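PDB 5U31: CRISPR-associated endonuclease C2c1 from Alicyclobacillus acidoterrestris, which binds a guide RNA and uses its RuvC nuclease, with a divalent metal, to cut PAM-flanked invading DNA in CRISPR immunity. Local coordinates for residues K70-Q81 and A90-A100. The protein carries 3 engineered substitutions. Sequence-based numbering, arbitrary orientation.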
loop_
_atom_site.group_PDB
_atom_site.type_symbol
_atom_site.label_atom_id
_atom_site.label_comp_id
_atom_site.label_asym_id
_atom_site.label_seq_id
_atom_site.Cartn_x
_atom_site.Cartn_y
_atom_site.Cartn_z
ATOM N N LYS A 70 -28.489 2.453 28.142
ATOM C CA LYS A 70 -29.775 3.040 28.493
ATOM C C LYS A 70 -29.851 3.343 29.981
ATOM O O LYS A 70 -30.307 4.421 30.379
ATOM C CB LYS A 70 -30.902 2.103 28.068
ATOM C CG LYS A 70 -30.774 1.658 26.630
ATOM C CD LYS A 70 -32.005 0.952 26.139
ATOM C CE LYS A 70 -31.837 0.562 24.684
ATOM N NZ LYS A 70 -33.089 0.015 24.111
ATOM N N ALA A 71 -29.384 2.412 30.819
ATOM C CA ALA A 71 -29.420 2.627 32.263
ATOM C C ALA A 71 -28.567 3.821 32.666
ATOM O O ALA A 71 -28.954 4.605 33.541
ATOM C CB ALA A 71 -28.955 1.369 32.993
ATOM N N GLU A 72 -27.401 3.975 32.041
ATOM C CA GLU A 72 -26.550 5.120 32.336
ATOM C C GLU A 72 -27.093 6.388 31.700
ATOM O O GLU A 72 -26.986 7.473 32.281
ATOM C CB GLU A 72 -25.127 4.849 31.856
ATOM C CG GLU A 72 -24.145 5.963 32.142
ATOM C CD GLU A 72 -22.756 5.624 31.640
ATOM O OE1 GLU A 72 -22.521 4.434 31.334
ATOM O OE2 GLU A 72 -21.908 6.537 31.544
ATOM N N LEU A 73 -27.663 6.270 30.501
ATOM C CA LEU A 73 -28.279 7.425 29.861
ATOM C C LEU A 73 -29.374 8.002 30.746
ATOM O O LEU A 73 -29.388 9.205 31.033
ATOM C CB LEU A 73 -28.840 7.023 28.498
ATOM C CG LEU A 73 -29.034 8.059 27.390
ATOM C CD1 LEU A 73 -30.409 7.894 26.785
ATOM C CD2 LEU A 73 -28.806 9.490 27.858
ATOM N N LEU A 74 -30.287 7.148 31.209
ATOM C CA LEU A 74 -31.395 7.619 32.029
ATOM C C LEU A 74 -30.899 8.247 33.324
ATOM O O LEU A 74 -31.460 9.246 33.788
ATOM C CB LEU A 74 -32.352 6.465 32.312
ATOM C CG LEU A 74 -33.144 5.998 31.093
ATOM C CD1 LEU A 74 -33.872 4.718 31.404
ATOM C CD2 LEU A 74 -34.122 7.074 30.670
ATOM N N GLU A 75 -29.841 7.683 33.916
ATOM C CA GLU A 75 -29.255 8.281 35.113
ATOM C C GLU A 75 -28.822 9.719 34.859
ATOM O O GLU A 75 -29.033 10.598 35.704
ATOM C CB GLU A 75 -28.065 7.451 35.592
ATOM C CG GLU A 75 -28.398 6.341 36.571
ATOM C CD GLU A 75 -27.145 5.676 37.118
ATOM O OE1 GLU A 75 -26.787 4.580 36.636
ATOM O OE2 GLU A 75 -26.506 6.267 38.015
ATOM N N ARG A 76 -28.214 9.982 33.699
ATOM C CA ARG A 76 -27.824 11.350 33.368
ATOM C C ARG A 76 -29.039 12.226 33.093
ATOM O O ARG A 76 -29.089 13.380 33.534
ATOM C CB ARG A 76 -26.891 11.363 32.162
ATOM C CG ARG A 76 -25.525 10.793 32.435
ATOM C CD ARG A 76 -24.532 11.276 31.402
ATOM N NE ARG A 76 -23.299 10.502 31.438
ATOM C CZ ARG A 76 -22.213 10.803 30.735
ATOM N NH1 ARG A 76 -22.206 11.869 29.947
ATOM N NH2 ARG A 76 -21.132 10.040 30.826
ATOM N N LEU A 77 -30.022 11.703 32.357
ATOM C CA LEU A 77 -31.183 12.512 32.002
ATOM C C LEU A 77 -31.995 12.877 33.235
ATOM O O LEU A 77 -32.416 14.030 33.390
ATOM C CB LEU A 77 -32.055 11.775 30.986
ATOM C CG LEU A 77 -31.394 11.363 29.672
ATOM C CD1 LEU A 77 -32.415 10.828 28.681
ATOM C CD2 LEU A 77 -30.625 12.527 29.079
ATOM N N ARG A 78 -32.227 11.908 34.125
ATOM C CA ARG A 78 -33.003 12.185 35.329
ATOM C C ARG A 78 -32.287 13.193 36.213
ATOM O O ARG A 78 -32.911 14.106 36.766
ATOM C CB ARG A 78 -33.266 10.899 36.110
ATOM C CG ARG A 78 -34.109 9.864 35.391
ATOM C CD ARG A 78 -35.453 10.404 34.981
ATOM N NE ARG A 78 -36.285 9.354 34.404
ATOM C CZ ARG A 78 -37.482 9.564 33.866
ATOM N NH1 ARG A 78 -38.175 8.552 33.364
ATOM N NH2 ARG A 78 -37.979 10.790 33.825
ATOM N N ALA A 79 -30.970 13.037 36.358
ATOM C CA ALA A 79 -30.193 13.971 37.160
ATOM C C ALA A 79 -30.154 15.351 36.524
ATOM O O ALA A 79 -30.087 16.357 37.236
ATOM C CB ALA A 79 -28.778 13.432 37.357
ATOM N N ARG A 80 -30.201 15.417 35.192
ATOM C CA ARG A 80 -30.246 16.707 34.515
ATOM C C ARG A 80 -31.586 17.402 34.734
ATOM O O ARG A 80 -31.631 18.618 34.952
ATOM C CB ARG A 80 -29.961 16.520 33.025
ATOM C CG ARG A 80 -30.115 17.775 32.182
ATOM C CD ARG A 80 -29.345 18.942 32.768
ATOM N NE ARG A 80 -27.905 18.744 32.713
ATOM C CZ ARG A 80 -27.022 19.698 32.970
ATOM N NH1 ARG A 80 -27.440 20.913 33.291
ATOM N NH2 ARG A 80 -25.725 19.439 32.896
ATOM N N GLN A 81 -32.688 16.650 34.673
ATOM C CA GLN A 81 -33.989 17.233 34.985
ATOM C C GLN A 81 -33.978 17.863 36.370
ATOM O O GLN A 81 -34.531 18.950 36.572
ATOM C CB GLN A 81 -35.084 16.172 34.884
ATOM C CG GLN A 81 -35.300 15.623 33.484
ATOM C CD GLN A 81 -36.352 14.527 33.435
ATOM O OE1 GLN A 81 -36.432 13.683 34.324
ATOM N NE2 GLN A 81 -37.168 14.543 32.393
ATOM N N ALA A 90 -41.965 14.627 33.641
ATOM C CA ALA A 90 -40.643 14.020 33.627
ATOM C C ALA A 90 -40.462 13.041 32.479
ATOM O O ALA A 90 -39.321 12.771 32.091
ATOM C CB ALA A 90 -40.369 13.317 34.959
ATOM N N GLY A 91 -41.550 12.510 31.930
ATOM C CA GLY A 91 -41.465 11.562 30.839
ATOM C C GLY A 91 -41.112 10.162 31.295
ATOM O O GLY A 91 -40.301 9.981 32.206
ATOM N N SER A 92 -41.716 9.156 30.675
ATOM C CA SER A 92 -41.374 7.794 31.032
ATOM C C SER A 92 -39.972 7.461 30.529
ATOM O O SER A 92 -39.403 8.161 29.685
ATOM C CB SER A 92 -42.396 6.819 30.461
ATOM O OG SER A 92 -42.336 6.803 29.049
ATOM N N ASP A 93 -39.409 6.380 31.074
ATOM C CA ASP A 93 -38.109 5.912 30.605
ATOM C C ASP A 93 -38.106 5.713 29.097
ATOM O O ASP A 93 -37.173 6.138 28.409
ATOM C CB ASP A 93 -37.728 4.611 31.307
ATOM C CG ASP A 93 -37.167 4.840 32.694
ATOM O OD1 ASP A 93 -37.214 5.994 33.173
ATOM O OD2 ASP A 93 -36.671 3.862 33.301
ATOM N N ASP A 94 -39.154 5.088 28.562
ATOM C CA ASP A 94 -39.178 4.803 27.132
ATOM C C ASP A 94 -39.281 6.083 26.311
ATOM O O ASP A 94 -38.626 6.209 25.269
ATOM C CB ASP A 94 -40.324 3.848 26.810
ATOM C CG ASP A 94 -40.213 3.266 25.421
ATOM O OD1 ASP A 94 -40.766 3.870 24.477
ATOM O OD2 ASP A 94 -39.550 2.219 25.269
ATOM N N GLU A 95 -40.085 7.049 26.762
ATOM C CA GLU A 95 -40.168 8.321 26.049
ATOM C C GLU A 95 -38.805 8.996 25.978
ATOM O O GLU A 95 -38.375 9.441 24.907
ATOM C CB GLU A 95 -41.189 9.238 26.720
ATOM C CG GLU A 95 -42.612 8.745 26.605
ATOM C CD GLU A 95 -43.609 9.688 27.245
ATOM O OE1 GLU A 95 -44.576 10.074 26.557
ATOM O OE2 GLU A 95 -43.423 10.047 28.429
ATOM N N LEU A 96 -38.101 9.063 27.110
ATOM C CA LEU A 96 -36.795 9.712 27.142
ATOM C C LEU A 96 -35.774 8.962 26.296
ATOM O O LEU A 96 -34.939 9.583 25.628
ATOM C CB LEU A 96 -36.305 9.830 28.583
ATOM C CG LEU A 96 -36.540 11.142 29.323
ATOM C CD1 LEU A 96 -37.940 11.665 29.094
ATOM C CD2 LEU A 96 -36.288 10.914 30.793
ATOM N N LEU A 97 -35.818 7.628 26.315
ATOM C CA LEU A 97 -34.897 6.853 25.490
ATOM C C LEU A 97 -35.155 7.081 24.004
ATOM O O LEU A 97 -34.211 7.212 23.216
ATOM C CB LEU A 97 -35.005 5.367 25.830
ATOM C CG LEU A 97 -34.465 4.932 27.192
ATOM C CD1 LEU A 97 -34.502 3.432 27.305
ATOM C CD2 LEU A 97 -33.059 5.436 27.395
ATOM N N GLN A 98 -36.428 7.137 23.603
ATOM C CA GLN A 98 -36.745 7.389 22.201
ATOM C C GLN A 98 -36.329 8.793 21.781
ATOM O O GLN A 98 -35.818 8.984 20.673
ATOM C CB GLN A 98 -38.235 7.169 21.949
ATOM C CG GLN A 98 -38.645 5.711 22.006
ATOM C CD GLN A 98 -40.084 5.493 21.590
ATOM O OE1 GLN A 98 -40.715 6.375 21.005
ATOM N NE2 GLN A 98 -40.615 4.311 21.888
ATOM N N LEU A 99 -36.540 9.785 22.650
ATOM C CA LEU A 99 -36.099 11.142 22.346
ATOM C C LEU A 99 -34.589 11.192 22.159
ATOM O O LEU A 99 -34.090 11.759 21.180
ATOM C CB LEU A 99 -36.523 12.096 23.462
ATOM C CG LEU A 99 -37.114 13.453 23.067
ATOM C CD1 LEU A 99 -36.805 14.499 24.133
ATOM C CD2 LEU A 99 -36.635 13.911 21.698
ATOM N N ALA A 100 -33.843 10.604 23.097
ATOM C CA ALA A 100 -32.389 10.631 23.005
ATOM C C ALA A 100 -31.913 9.972 21.724
ATOM O O ALA A 100 -31.007 10.482 21.055
ATOM C CB ALA A 100 -31.773 9.939 24.214
#
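R78 reaches from helix 66-83 to the loop that leads into helix 93-107 and to the first turn of that helix, holding G91 O and D93 with one end of its guanidinium. NH1 and NH2 both donate to the carbonyl oxygen of G91, and R78 NH1 also makes a nearly straight hydrogen bond (171°) to D93 OD1 at 2.7 Å, part of a salt bridge. All of these acceptors lie close to the guanidinium plane, so the group is fixed in rotation, while L96 CD2 sits over its centre, 3.4 Å above one face. A bend at chi2 (-57°) turns the arginine chain toward these acceptors. Q81, its chain extended beyond CG, sends NE2 to A90 O (2.8 Å); the same nitrogen also donates to F186 O.

The tight part is mainly leucine packing: the L96 knob sits among L74, L77 and the side chains of R78 and Q81. Further along, L97 CD2 packs against L73 CD1 and L74 CG, and A100 CB meets L73 CD1 at 3.6 Å, with helix 17-45 beyond, touching L73 and A100. Toward solvent the contact thins: K70 lays its aliphatic CD across L97 CD1, and the D93 carboxylate comes over L74 CD1, OD2 at 3.5 Å from it.

S92 and E95 form a capping box that starts helix 93-107. The axes of segments 70-81 and 93-100 run 98° apart and approach to 10.5 Å, a near-perpendicular helix-loop-helix corner within the helical REC1 domain.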